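Alpha-fucosidase (Bifidobacterium bifidum, PDB 2EAB) probably releases alpha-1,2-linked L-fucose from glycans by hydrolysis, this chain being the glycoside hydrolase family 95 catalytic part of a longer protein. Local coordinates at residues Gly416-Met421 with His484-Ala489; Asn422-Met427 with Gln765-Phe770; Thr835-Thr840 with Tyr892-Lys897. All blocks are in the same frame, centred on the assembly; numbering follows the deposited sequence.

Contact 1. Residues Gly416-Met421 with His484-Ala489; sequences GSDFHM and HTENTA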
ATOM      1  N   GLY A 416       7.872   7.512  11.614  1.00  6.30           N
ATOM      2  CA  GLY A 416       7.742   8.729  10.822  1.00  6.18           C
ATOM      3  C   GLY A 416       6.558   8.791   9.875  1.00  5.73           C
ATOM      4  O   GLY A 416       6.487   9.692   9.047  1.00  5.66           O
ATOM      5  N   SER A 417       5.628   7.841  10.001  1.00  5.55           N
ATOM      6  CA  SER A 417       4.543   7.647   9.023  1.00  5.73           C
ATOM      7  C   SER A 417       5.111   7.702   7.601  1.00  5.29           C
ATOM      8  O   SER A 417       4.563   8.352   6.708  1.00  5.77           O
ATOM      9  CB  SER A 417       3.413   8.661   9.231  1.00  5.91           C
ATOM     10  OG  SER A 417       2.295   8.337   8.416  1.00  6.33           O
ATOM     11  N   ASP A 418       6.223   7.003   7.416  1.00  5.47           N
ATOM     12  CA  ASP A 418       7.058   7.164   6.235  1.00  5.30           C
ATOM     13  C   ASP A 418       6.703   6.196   5.099  1.00  5.34           C
ATOM     14  O   ASP A 418       5.612   5.612   5.071  1.00  5.56           O
ATOM     15  CB  ASP A 418       8.556   7.104   6.627  1.00  5.76           C
ATOM     16  CG  ASP A 418       9.017   5.713   7.061  1.00  5.62           C
ATOM     17  OD1 ASP A 418       8.217   4.766   6.958  1.00  5.84           O
ATOM     18  OD2 ASP A 418      10.186   5.564   7.485  1.00  5.76           O
ATOM     19  N   PHE A 419       7.622   6.063   4.150  1.00  5.17           N
ATOM     20  CA  PHE A 419       7.529   5.065   3.091  1.00  5.32           C
ATOM     21  C   PHE A 419       8.455   3.921   3.495  1.00  5.53           C
ATOM     22  O   PHE A 419       9.680   4.028   3.385  1.00  5.61           O
ATOM     23  CB  PHE A 419       7.882   5.692   1.738  1.00  5.97           C
ATOM     24  CG  PHE A 419       7.038   6.893   1.421  1.00  5.99           C
ATOM     25  CD1 PHE A 419       7.560   8.177   1.539  1.00  6.31           C
ATOM     26  CD2 PHE A 419       5.694   6.743   1.067  1.00  6.39           C
ATOM     27  CE1 PHE A 419       6.773   9.293   1.279  1.00  7.63           C
ATOM     28  CE2 PHE A 419       4.900   7.859   0.802  1.00  7.72           C
ATOM     29  CZ  PHE A 419       5.443   9.137   0.911  1.00  7.91           C
ATOM     30  N   HIS A 420       7.862   2.845   4.014  1.00  5.68           N
ATOM     31  CA  HIS A 420       8.615   1.714   4.555  1.00  5.56           C
ATOM     32  C   HIS A 420       8.609   0.624   3.503  1.00  5.31           C
ATOM     33  O   HIS A 420       7.601  -0.067   3.318  1.00  5.51           O
ATOM     34  CB  HIS A 420       7.997   1.197   5.863  1.00  6.11           C
ATOM     35  CG  HIS A 420       8.866   1.403   7.062  1.00  5.88           C
ATOM     36  ND1 HIS A 420       9.511   0.381   7.728  1.00  7.67           N
ATOM     37  CD2 HIS A 420       9.199   2.540   7.712  1.00  4.52           C
ATOM     38  CE1 HIS A 420      10.197   0.887   8.739  1.00  5.16           C
ATOM     39  NE2 HIS A 420      10.030   2.196   8.746  1.00  8.46           N
ATOM     40  N   MET A 421       9.730   0.478   2.808  1.00  5.44           N
ATOM     41  CA  MET A 421       9.747  -0.201   1.518  1.00  5.88           C
ATOM     42  C   MET A 421      10.273  -1.634   1.582  1.00  5.92           C
ATOM     43  O   MET A 421      10.771  -2.162   0.591  1.00  6.03           O
ATOM     44  CB  MET A 421      10.524   0.655   0.508  1.00  6.18           C
ATOM     45  CG  MET A 421      10.116   0.457  -0.943  1.00  6.94           C
ATOM     46  SD  MET A 421      10.785   1.739  -2.008  1.00  6.66           S
ATOM     47  CE  MET A 421      12.501   1.229  -2.102  1.00  7.02           C
ATOM     48  N   HIS A 484      16.712   1.555   0.271  1.00  5.08           N
ATOM     49  CA  HIS A 484      16.606   0.596   1.351  1.00  5.39           C
ATOM     50  C   HIS A 484      15.200   0.604   1.973  1.00  5.68           C
ATOM     51  O   HIS A 484      14.220   0.750   1.244  1.00  5.95           O
ATOM     52  CB  HIS A 484      17.767   0.847   2.311  1.00  5.43           C
ATOM     53  CG  HIS A 484      19.086   0.460   1.728  1.00  5.61           C
ATOM     54  ND1 HIS A 484      19.873   1.296   0.957  1.00  7.37           N
ATOM     55  CD2 HIS A 484      19.727  -0.727   1.767  1.00  4.36           C
ATOM     56  CE1 HIS A 484      20.954   0.636   0.570  1.00  4.09           C
ATOM     57  NE2 HIS A 484      20.888  -0.591   1.055  1.00  6.90           N
ATOM     58  N   THR A 485      15.083   0.389   3.284  1.00  5.40           N
ATOM     59  CA  THR A 485      13.767   0.282   3.919  1.00  5.88           C
ATOM     60  C   THR A 485      13.117   1.646   4.155  1.00  5.59           C
ATOM     61  O   THR A 485      12.032   1.929   3.645  1.00  5.59           O
ATOM     62  CB  THR A 485      13.823  -0.518   5.244  1.00  6.14           C
ATOM     63  OG1 THR A 485      14.162  -1.882   4.966  1.00  6.81           O
ATOM     64  CG2 THR A 485      12.482  -0.485   5.954  1.00  6.41           C
ATOM     65  N   GLU A 486      13.772   2.477   4.957  1.00  5.37           N
ATOM     66  CA  GLU A 486      13.189   3.749   5.357  1.00  5.51           C
ATOM     67  C   GLU A 486      13.406   4.787   4.273  1.00  5.62           C
ATOM     68  O   GLU A 486      14.540   5.172   3.995  1.00  5.59           O
ATOM     69  CB  GLU A 486      13.797   4.238   6.667  1.00  6.01           C
ATOM     70  CG  GLU A 486      13.598   3.297   7.832  1.00  6.38           C
ATOM     71  CD  GLU A 486      13.970   3.947   9.141  1.00  7.21           C
ATOM     72  OE1 GLU A 486      14.929   4.751   9.165  1.00  7.09           O
ATOM     73  OE2 GLU A 486      13.302   3.651  10.156  1.00  8.06           O
ATOM     74  N   ASN A 487      12.304   5.227   3.674  1.00  5.33           N
ATOM     75  CA  ASN A 487      12.307   6.209   2.606  1.00  5.30           C
ATOM     76  C   ASN A 487      11.416   7.389   2.964  1.00  5.15           C
ATOM     77  O   ASN A 487      10.629   7.326   3.916  1.00  5.62           O
ATOM     78  CB  ASN A 487      11.902   5.541   1.292  1.00  5.67           C
ATOM     79  CG  ASN A 487      13.052   4.786   0.664  1.00  5.49           C
ATOM     80  OD1 ASN A 487      13.842   5.362  -0.082  1.00  6.45           O
ATOM     81  ND2 ASN A 487      13.178   3.504   0.990  1.00  6.11           N
ATOM     82  N   THR A 488      11.574   8.482   2.224  1.00  5.13           N
ATOM     83  CA  THR A 488      10.901   9.731   2.571  1.00  5.39           C
ATOM     84  C   THR A 488      10.420  10.438   1.305  1.00  5.41           C
ATOM     85  O   THR A 488      10.479   9.882   0.208  1.00  5.48           O
ATOM     86  CB  THR A 488      11.839  10.688   3.339  1.00  5.53           C
ATOM     87  OG1 THR A 488      12.832  11.179   2.434  1.00  5.14           O
ATOM     88  CG2 THR A 488      12.491  10.010   4.539  1.00  5.84           C
ATOM     89  N   ALA A 489       9.973  11.679   1.460  1.00  5.36           N
ATOM     90  CA  ALA A 489       9.614  12.529   0.330  1.00  5.62           C
ATOM     91  C   ALA A 489      10.836  13.093  -0.411  1.00  5.57           C
ATOM     92  O   ALA A 489      10.679  13.724  -1.459  1.00  5.81           O
ATOM     93  CB  ALA A 489       8.711  13.663   0.800  1.00  6.22           C
TER
HETATM   94  O   HOH W   1      11.833   7.482   6.751  1.00  5.90           O
HETATM   95  O   HOH W   2      10.925   5.257  10.270  1.00  7.76           O

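Contact 2. Residues Asn422-Met427 with Gln765-Phe770; sequences NVNLQM and QIDGNF. With EDO (1,2-ethanediol), chain D.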
ATOM      1  N   ASN A 422      10.126  -2.280   2.734  1.00  6.04           N
ATOM      2  CA  ASN A 422      10.488  -3.692   2.854  1.00  6.29           C
ATOM      3  C   ASN A 422       9.328  -4.534   3.392  1.00  6.14           C
ATOM      4  O   ASN A 422       9.526  -5.446   4.194  1.00  6.24           O
ATOM      5  CB  ASN A 422      11.773  -3.875   3.677  1.00  6.85           C
ATOM      6  CG  ASN A 422      12.574  -5.110   3.262  1.00  6.58           C
ATOM      7  OD1 ASN A 422      12.355  -5.691   2.197  1.00  6.25           O
ATOM      8  ND2 ASN A 422      13.515  -5.509   4.107  1.00  7.12           N
ATOM      9  N   VAL A 423       8.125  -4.159   2.947  1.00  6.05           N
ATOM     10  CA  VAL A 423       6.853  -4.909   3.001  1.00  6.20           C
ATOM     11  C   VAL A 423       5.665  -3.949   3.032  1.00  5.97           C
ATOM     12  O   VAL A 423       4.622  -4.240   2.446  1.00  5.75           O
ATOM     13  CB  VAL A 423       6.730  -5.972   4.148  1.00  6.48           C
ATOM     14  CG1 VAL A 423       6.661  -5.324   5.532  1.00  7.05           C
ATOM     15  CG2 VAL A 423       5.507  -6.873   3.921  1.00  7.12           C
ATOM     16  N   ASN A 424       5.820  -2.818   3.713  1.00  5.57           N
ATOM     17  CA  ASN A 424       4.664  -1.983   4.029  1.00  5.61           C
ATOM     18  C   ASN A 424       4.136  -1.223   2.824  1.00  5.43           C
ATOM     19  O   ASN A 424       2.950  -1.305   2.506  1.00  5.37           O
ATOM     20  CB  ASN A 424       4.978  -1.013   5.165  1.00  6.11           C
ATOM     21  CG  ASN A 424       5.518  -1.709   6.396  1.00  6.29           C
ATOM     22  OD1 ASN A 424       4.761  -2.106   7.293  1.00  9.35           O
ATOM     23  ND2 ASN A 424       6.818  -1.891   6.438  1.00  6.03           N
ATOM     24  N   LEU A 425       5.021  -0.505   2.142  1.00  5.54           N
ATOM     25  CA  LEU A 425       4.622   0.216   0.939  1.00  5.70           C
ATOM     26  C   LEU A 425       4.141  -0.755  -0.141  1.00  5.62           C
ATOM     27  O   LEU A 425       3.183  -0.468  -0.868  1.00  5.79           O
ATOM     28  CB  LEU A 425       5.764   1.097   0.429  1.00  5.59           C
ATOM     29  CG  LEU A 425       5.426   2.016  -0.747  1.00  5.83           C
ATOM     30  CD1 LEU A 425       4.317   3.002  -0.392  1.00  6.55           C
ATOM     31  CD2 LEU A 425       6.665   2.743  -1.241  1.00  6.21           C
ATOM     32  N   GLN A 426       4.806  -1.904  -0.234  1.00  5.51           N
ATOM     33  CA  GLN A 426       4.375  -2.970  -1.132  1.00  5.42           C
ATOM     34  C   GLN A 426       2.927  -3.356  -0.841  1.00  5.71           C
ATOM     35  O   GLN A 426       2.104  -3.441  -1.756  1.00  5.62           O
ATOM     36  CB  GLN A 426       5.280  -4.194  -0.989  1.00  5.93           C
ATOM     37  CG  GLN A 426       6.674  -4.045  -1.602  1.00  5.58           C
ATOM     38  CD  GLN A 426       7.690  -3.327  -0.721  1.00  5.06           C
ATOM     39  OE1 GLN A 426       7.404  -2.933   0.420  1.00  5.75           O
ATOM     40  NE2 GLN A 426       8.897  -3.164  -1.252  1.00  5.62           N
ATOM     41  N   MET A 427       2.621  -3.591   0.434  1.00  5.55           N
ATOM     42  CA  MET A 427       1.279  -3.989   0.851  1.00  5.58           C
ATOM     43  C   MET A 427       0.222  -2.941   0.502  1.00  5.64           C
ATOM     44  O   MET A 427      -0.890  -3.289   0.093  1.00  5.85           O
ATOM     45  CB  MET A 427       1.257  -4.311   2.343  1.00  5.64           C
ATOM     46  CG  MET A 427      -0.029  -4.978   2.789  1.00  5.94           C
ATOM     47  SD  MET A 427      -0.010  -5.567   4.481  1.00  6.20           S
ATOM     48  CE  MET A 427       1.430  -6.646   4.460  1.00  8.62           C
ATOM     49  N   GLN A 765      -1.696   1.312  11.493  1.00  6.18           N
ATOM     50  CA  GLN A 765      -0.851   1.144  10.313  1.00  5.97           C
ATOM     51  C   GLN A 765      -1.781   0.740   9.184  1.00  5.82           C
ATOM     52  O   GLN A 765      -2.500  -0.254   9.296  1.00  5.99           O
ATOM     53  CB  GLN A 765       0.198   0.053  10.549  1.00  6.25           C
ATOM     54  CG  GLN A 765       1.292   0.449  11.534  1.00  6.43           C
ATOM     55  CD  GLN A 765       2.191   1.539  10.993  1.00  6.45           C
ATOM     56  OE1 GLN A 765       2.061   2.715  11.354  1.00  8.34           O
ATOM     57  NE2 GLN A 765       3.108   1.158  10.125  1.00  5.67           N
ATOM     58  N   ILE A 766      -1.790   1.512   8.107  1.00  5.65           N
ATOM     59  CA  ILE A 766      -2.761   1.287   7.036  1.00  5.78           C
ATOM     60  C   ILE A 766      -2.458   0.044   6.193  1.00  5.59           C
ATOM     61  O   ILE A 766      -3.350  -0.504   5.528  1.00  6.00           O
ATOM     62  CB  ILE A 766      -2.892   2.544   6.146  1.00  5.66           C
ATOM     63  CG1 ILE A 766      -4.263   2.596   5.462  1.00  6.43           C
ATOM     64  CG2 ILE A 766      -1.718   2.659   5.165  1.00  5.79           C
ATOM     65  CD1 ILE A 766      -4.600   3.951   4.860  1.00  6.83           C
ATOM     66  N   ASP A 767      -1.206  -0.410   6.234  1.00  5.61           N
ATOM     67  CA  ASP A 767      -0.783  -1.557   5.435  1.00  6.00           C
ATOM     68  C   ASP A 767      -1.773  -2.719   5.502  1.00  5.98           C
ATOM     69  O   ASP A 767      -2.240  -3.203   4.464  1.00  5.95           O
ATOM     70  CB  ASP A 767       0.653  -2.009   5.769  1.00  6.38           C
ATOM     71  CG  ASP A 767       0.958  -2.042   7.269  1.00  6.49           C
ATOM     72  OD1 ASP A 767       0.127  -2.487   8.086  1.00  6.69           O
ATOM     73  OD2 ASP A 767       2.085  -1.640   7.629  1.00  7.95           O
ATOM     74  N   GLY A 768      -2.132  -3.129   6.718  1.00  6.24           N
ATOM     75  CA  GLY A 768      -3.044  -4.254   6.916  1.00  6.42           C
ATOM     76  C   GLY A 768      -4.448  -4.041   6.381  1.00  6.33           C
ATOM     77  O   GLY A 768      -5.128  -5.009   6.049  1.00  6.34           O
ATOM     78  N   ASN A 769      -4.892  -2.788   6.292  1.00  6.24           N
ATOM     79  CA  ASN A 769      -6.167  -2.492   5.632  1.00  6.41           C
ATOM     80  C   ASN A 769      -6.102  -2.882   4.157  1.00  6.29           C
ATOM     81  O   ASN A 769      -6.997  -3.557   3.626  1.00  6.35           O
ATOM     82  CB  ASN A 769      -6.532  -1.009   5.750  1.00  6.48           C
ATOM     83  CG  ASN A 769      -7.093  -0.641   7.109  1.00  6.36           C
ATOM     84  OD1 ASN A 769      -6.471   0.106   7.863  1.00  6.55           O
ATOM     85  ND2 ASN A 769      -8.280  -1.158   7.428  1.00  7.04           N
ATOM     86  N   PHE A 770      -5.025  -2.464   3.502  1.00  6.50           N
ATOM     87  CA  PHE A 770      -4.816  -2.800   2.102  1.00  6.42           C
ATOM     88  C   PHE A 770      -4.530  -4.292   1.914  1.00  6.30           C
ATOM     89  O   PHE A 770      -4.979  -4.901   0.936  1.00  6.11           O
ATOM     90  CB  PHE A 770      -3.695  -1.937   1.520  1.00  6.62           C
ATOM     91  CG  PHE A 770      -3.978  -0.453   1.552  1.00  6.24           C
ATOM     92  CD1 PHE A 770      -5.156   0.062   1.016  1.00  7.32           C
ATOM     93  CD2 PHE A 770      -3.052   0.431   2.095  1.00  6.78           C
ATOM     94  CE1 PHE A 770      -5.408   1.424   1.024  1.00  7.55           C
ATOM     95  CE2 PHE A 770      -3.289   1.798   2.091  1.00  7.42           C
ATOM     96  CZ  PHE A 770      -4.474   2.297   1.568  1.00  7.71           C
TER
HETATM   97  C1  EDO D4804      10.097  -9.013   4.328  1.00 29.74           C
HETATM   98  O1  EDO D4804       9.846  -9.765   5.617  1.00 30.59           O
HETATM   99  C2  EDO D4804      11.290  -8.027   4.647  1.00 30.60           C
HETATM  100  O2  EDO D4804      10.796  -6.972   5.594  1.00 27.98           O

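Contact 3. Residues Thr835-Thr840 with Tyr892-Lys897; sequences TEVRLT and YTITKK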
ATOM      1  N   THR A 835     -21.231 -21.113 -10.154  1.00 10.26           N
ATOM      2  CA  THR A 835     -22.398 -21.300 -11.012  1.00 10.83           C
ATOM      3  C   THR A 835     -22.312 -20.426 -12.255  1.00 10.94           C
ATOM      4  O   THR A 835     -22.960 -20.706 -13.267  1.00 11.36           O
ATOM      5  CB  THR A 835     -23.708 -20.986 -10.268  1.00 11.01           C
ATOM      6  OG1 THR A 835     -23.656 -19.652  -9.748  1.00 11.73           O
ATOM      7  CG2 THR A 835     -23.927 -21.970  -9.128  1.00 11.60           C
ATOM      8  N   GLU A 836     -21.523 -19.358 -12.176  1.00 10.81           N
ATOM      9  CA  GLU A 836     -21.327 -18.469 -13.311  1.00 11.53           C
ATOM     10  C   GLU A 836     -20.006 -17.727 -13.172  1.00 10.83           C
ATOM     11  O   GLU A 836     -19.619 -17.329 -12.063  1.00 11.38           O
ATOM     12  CB  GLU A 836     -22.480 -17.464 -13.423  1.00 11.57           C
ATOM     13  CG  GLU A 836     -22.436 -16.602 -14.679  1.00 13.21           C
ATOM     14  CD  GLU A 836     -23.443 -15.470 -14.658  1.00 13.61           C
ATOM     15  OE1 GLU A 836     -23.302 -14.546 -13.828  1.00 16.11           O
ATOM     16  OE2 GLU A 836     -24.371 -15.504 -15.491  1.00 17.44           O
ATOM     17  N   VAL A 837     -19.306 -17.579 -14.291  1.00 10.19           N
ATOM     18  CA  VAL A 837     -18.191 -16.649 -14.383  1.00  9.99           C
ATOM     19  C   VAL A 837     -18.495 -15.698 -15.530  1.00  9.88           C
ATOM     20  O   VAL A 837     -18.947 -16.130 -16.598  1.00  9.66           O
ATOM     21  CB  VAL A 837     -16.845 -17.368 -14.634  1.00  9.86           C
ATOM     22  CG1 VAL A 837     -15.699 -16.361 -14.665  1.00 10.46           C
ATOM     23  CG2 VAL A 837     -16.587 -18.425 -13.569  1.00 10.64           C
ATOM     24  N   ARG A 838     -18.280 -14.408 -15.292  1.00  9.79           N
ATOM     25  CA  ARG A 838     -18.362 -13.401 -16.339  1.00 10.55           C
ATOM     26  C   ARG A 838     -16.970 -12.827 -16.541  1.00  9.70           C
ATOM     27  O   ARG A 838     -16.394 -12.228 -15.626  1.00  9.86           O
ATOM     28  CB  ARG A 838     -19.374 -12.315 -15.971  1.00 10.65           C
ATOM     29  CG  ARG A 838     -20.803 -12.844 -15.860  1.00 12.07           C
ATOM     30  CD  ARG A 838     -21.824 -11.743 -15.590  1.00 13.44           C
ATOM     31  NE  ARG A 838     -21.811 -10.700 -16.617  1.00 18.35           N
ATOM     32  CZ  ARG A 838     -22.471 -10.752 -17.773  1.00 20.39           C
ATOM     33  NH1 ARG A 838     -23.217 -11.807 -18.084  1.00 22.28           N
ATOM     34  NH2 ARG A 838     -22.380  -9.739 -18.626  1.00 21.63           N
ATOM     35  N   LEU A 839     -16.424 -13.039 -17.735  1.00  9.19           N
ATOM     36  CA  LEU A 839     -15.059 -12.652 -18.047  1.00  8.87           C
ATOM     37  C   LEU A 839     -15.081 -11.604 -19.147  1.00  8.36           C
ATOM     38  O   LEU A 839     -15.388 -11.918 -20.303  1.00  8.43           O
ATOM     39  CB  LEU A 839     -14.251 -13.880 -18.484  1.00  8.98           C
ATOM     40  CG  LEU A 839     -12.753 -13.663 -18.703  1.00  8.54           C
ATOM     41  CD1 LEU A 839     -12.012 -13.655 -17.367  1.00  9.99           C
ATOM     42  CD2 LEU A 839     -12.187 -14.731 -19.631  1.00  9.69           C
ATOM     43  N   THR A 840     -14.782 -10.360 -18.790  1.00  8.27           N
ATOM     44  CA  THR A 840     -14.727  -9.293 -19.773  1.00  8.29           C
ATOM     45  C   THR A 840     -13.288  -9.136 -20.231  1.00  7.87           C
ATOM     46  O   THR A 840     -12.406  -8.798 -19.434  1.00  8.11           O
ATOM     47  CB  THR A 840     -15.222  -7.958 -19.193  1.00  8.39           C
ATOM     48  OG1 THR A 840     -16.525  -8.134 -18.623  1.00  9.58           O
ATOM     49  CG2 THR A 840     -15.275  -6.893 -20.280  1.00  9.28           C
ATOM     50  N   TYR A 892     -17.568 -12.787 -21.766  1.00 10.99           N
ATOM     51  CA  TYR A 892     -17.814 -14.212 -21.960  1.00 11.20           C
ATOM     52  C   TYR A 892     -18.428 -14.781 -20.700  1.00 11.58           C
ATOM     53  O   TYR A 892     -17.985 -14.474 -19.589  1.00 12.37           O
ATOM     54  CB  TYR A 892     -16.504 -14.923 -22.318  1.00 11.37           C
ATOM     55  CG  TYR A 892     -15.896 -14.318 -23.553  1.00 10.70           C
ATOM     56  CD1 TYR A 892     -16.194 -14.828 -24.815  1.00 10.79           C
ATOM     57  CD2 TYR A 892     -15.081 -13.190 -23.469  1.00 10.44           C
ATOM     58  CE1 TYR A 892     -15.671 -14.250 -25.958  1.00 10.92           C
ATOM     59  CE2 TYR A 892     -14.558 -12.603 -24.606  1.00 11.31           C
ATOM     60  CZ  TYR A 892     -14.853 -13.139 -25.847  1.00 11.20           C
ATOM     61  OH  TYR A 892     -14.338 -12.551 -26.972  1.00 11.68           O
ATOM     62  N   THR A 893     -19.466 -15.588 -20.878  1.00 11.58           N
ATOM     63  CA  THR A 893     -20.172 -16.171 -19.756  1.00 11.82           C
ATOM     64  C   THR A 893     -19.876 -17.666 -19.687  1.00 11.51           C
ATOM     65  O   THR A 893     -20.038 -18.390 -20.678  1.00 11.76           O
ATOM     66  CB  THR A 893     -21.691 -15.898 -19.848  1.00 12.07           C
ATOM     67  OG1 THR A 893     -21.913 -14.488 -19.985  1.00 13.35           O
ATOM     68  CG2 THR A 893     -22.413 -16.390 -18.607  1.00 13.22           C
ATOM     69  N   ILE A 894     -19.430 -18.110 -18.517  1.00 10.95           N
ATOM     70  CA  ILE A 894     -19.016 -19.492 -18.303  1.00 10.79           C
ATOM     71  C   ILE A 894     -19.947 -20.141 -17.293  1.00 10.87           C
ATOM     72  O   ILE A 894     -20.104 -19.646 -16.175  1.00 10.87           O
ATOM     73  CB  ILE A 894     -17.547 -19.575 -17.827  1.00 10.66           C
ATOM     74  CG1 ILE A 894     -16.631 -18.794 -18.780  1.00 10.81           C
ATOM     75  CG2 ILE A 894     -17.102 -21.026 -17.716  1.00 10.45           C
ATOM     76  CD1 ILE A 894     -15.196 -18.653 -18.299  1.00 10.80           C
ATOM     77  N   THR A 895     -20.578 -21.239 -17.709  1.00 11.52           N
ATOM     78  CA  THR A 895     -21.600 -21.913 -16.908  1.00 12.04           C
ATOM     79  C   THR A 895     -21.426 -23.427 -16.978  1.00 12.55           C
ATOM     80  O   THR A 895     -20.784 -23.934 -17.893  1.00 12.37           O
ATOM     81  CB  THR A 895     -23.017 -21.563 -17.409  1.00 12.17           C
ATOM     82  OG1 THR A 895     -23.076 -21.757 -18.828  1.00 12.25           O
ATOM     83  CG2 THR A 895     -23.376 -20.119 -17.074  1.00 12.35           C
ATOM     84  N   LYS A 896     -22.002 -24.139 -16.010  1.00 13.30           N
ATOM     85  CA  LYS A 896     -21.962 -25.604 -15.990  1.00 15.04           C
ATOM     86  C   LYS A 896     -22.637 -26.192 -17.219  1.00 15.18           C
ATOM     87  O   LYS A 896     -23.728 -25.759 -17.604  1.00 15.43           O
ATOM     88  CB  LYS A 896     -22.688 -26.155 -14.768  1.00 15.09           C
ATOM     89  CG  LYS A 896     -21.994 -25.972 -13.438  1.00 16.48           C
ATOM     90  CD  LYS A 896     -22.776 -26.685 -12.332  1.00 16.97           C
ATOM     91  CE  LYS A 896     -24.204 -26.153 -12.178  1.00 19.19           C
ATOM     92  NZ  LYS A 896     -24.261 -24.715 -11.781  1.00 18.20           N
ATOM     93  N   LYS A 897     -21.997 -27.192 -17.819  1.00 15.58           N
ATOM     94  CA  LYS A 897     -22.628 -27.964 -18.888  1.00 16.20           C
ATOM     95  C   LYS A 897     -23.789 -28.784 -18.330  1.00 16.27           C
ATOM     96  O   LYS A 897     -23.737 -29.263 -17.195  1.00 16.65           O
ATOM     97  CB  LYS A 897     -21.618 -28.890 -19.558  1.00 16.49           C
ATOM     98  CG  LYS A 897     -20.570 -28.174 -20.394  1.00 17.41           C
ATOM     99  CD  LYS A 897     -19.621 -29.158 -21.064  1.00 19.84           C
ATOM    100  CE  LYS A 897     -18.723 -29.850 -20.049  1.00 20.86           C
ATOM    101  NZ  LYS A 897     -17.948 -30.961 -20.667  1.00 22.09           N
TER
HETATM  102  O   HOH W   3     -23.910 -23.066 -14.060  1.00 14.44           O

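Contact 1. Residues Gly416-Met421 with His484-Ala489
Phe419 and Asn487 face each other as a hydrogen-bonded antiparallel pair, with Met421 two residues further along. The backbone of Asn487 gives its N-H to Phe419 O at 2.9 Å. In return Phe419 N reaches Asn487 O at 3.3 Å, coming in from above the carbonyl plane. Both side chains leave on one face of this short two-stranded ribbon, while His420 and Glu486 stand side by side on the other. CG of Phe419 is anti to the carbonyl carbon, beside the backbone N (chi1 -55°); the ring's CD1 lies 3.6 Å from Thr488 O, just past the strand, and Ala489 N meets the ring edge. Tyr447 meets the same ring from outside the pair. An alanine at Phe419 would probably open a gap beside Thr488 and Ala489 and leave the ring of Tyr447 without its partner. Thr485 O takes the N-H of Met421 at 2.8 Å. The Asn487 amide turns back on the residues just before its strand, ND2 bonding weakly to Thr485 O and His484 O, while Met421 CE rests 3.9 Å from Asn487 ND2. Beyond, Met421 packs on helix 507-520 of the family 95 catalytic domain. On the His420 side, Asp418 OD2 and Glu486 OE2 stand 4.5 Å apart, and Gln133 bonds Glu486 OE1. One water donates to both carboxylates, linking groups that would be likely to repel, and another ties Asp418 OD2 to Asn487 O. Backbone bonds thus set the register, and on the Phe419 face a ring and an amide pack against backbone atoms.

Contact 2. Residues Asn422-Met427 with Gln765-Phe770
Met427 points its sulfur straight at a backbone carbonyl oxygen, with SD 3.2 Å from Asp767 O. The methyl carbon CE lies almost exactly behind the sulfur, the angle CE-SD...O being about 170°, and this is the direction in which a thioether sulfur can accept electron density, consistent with a weak chalcogen interaction. The bend at chi3 (-56°) puts CE there. SD also leans on Asp767 CB at 3.8 Å, and CG of Met427 sits 3.3 Å from the same carbonyl oxygen. One turn on in helix 767-780, Phe770 CB packs against Met427 O at 3.4 Å; the ring of Phe770 then leads away to Leu382 and Thr383 on helix 365-386. Two helices of the catalytic domain, which in family 95 is an (alpha/alpha)6 barrel, thus meet here near their first turns, 424-428 with Val423 as its N-cap and 767-780. Trp723 of helix 722-734 touches Val423, Asn424, Met427 and Asp767 alike. One turn earlier in helix 424-428, the Asn424 amide lies alongside the Asp767 carboxylate, their planes 35° apart and Asn424 CG 3.6 Å from Asp767 OD2. The other oxygen, Asp767 OD1, takes a weak bond from Gly768 N at 2.7 Å. A 1,2-ethanediol lies close to Asn424, and the O2 of another approaches Asn422 O, modelled doubtfully close; both probably come from the crystallisation liquor, though such molecules often mark pockets.

Contact 3. Residues Thr835-Thr840 with Tyr892-Lys897
Thr835 and Lys896 share a water that is gripped three times: it donates to Thr835 O at 2.7 Å and accepts from both Lys896 N and Lys896 NZ. The bond from Lys896 NZ, 2.8 Å long, depends on a lysine chain that curls at chi3 and again at chi4 (-63°), turning NZ back far enough for it and the backbone N to reach one water. There Lys896 NZ also lies 3.8 Å from Thr835 CG2, the two side chains running side by side. The water stands where a direct backbone bond between Thr835 and Lys896 would come next. On the other side of this strand, Thr835 and Glu836 form a classic beta bulge against Thr828 of strand 823-830. From Val837 onward the ladder is regular. Val837 pairs with Ile894 through two backbone bonds, Ile894 N to Val837 O being 2.8 Å, and Leu839 pairs with Tyr892 through two more, Leu839 N to Tyr892 O being nearly straight at 172°. These four residues turn their side chains to one face. Val837 CB meets Ile894 CB at 3.9 Å, Leu839 and Ile894 continue onto strand 847-851 of another sheet, and the Tyr892 ring sets CD2 3.4 Å from Leu839 O, which lies near the ring plane; its hydroxyl bonds Thr887 N. Arg838 and Thr893 occupy the opposite face, side by side, with Arg838 NH1 3.5 Å from Thr893 OG1, while the Thr893 methyl CG2 touches Glu836 CG. Such alternation makes this part of the C-terminal domain two-faced: Leu839 and Ile894 are buried against strand 847-851, while Arg838 is exposed and Glu836 and Thr893 are partly so, with water closing the Thr835 end.

How the contacts relate
Contacts 1 and 2 lie deep in the catalytic domain, their centres 12 Å apart. Their first segments are consecutive, strand 419-420 running on into helix 424-428, while their second segments are far apart in sequence. Two probable hydrogen bonds join them, His420 O to Leu425 N and Met421 O to Gln426 NE2. Contact 3 is separate, in the C-terminal domain, its nearest atoms about 21 Å from contact 2 and 31 Å from contact 1. Both contacts 1 and 3 are antiparallel strand pairs, but the first is a short, almost wholly buried ribbon with water among acidic groups, the other part of a large sheet with one face outward. Contact 2 has no clear hydrogen bond across it and rests on side chains packed against backbone carbonyls.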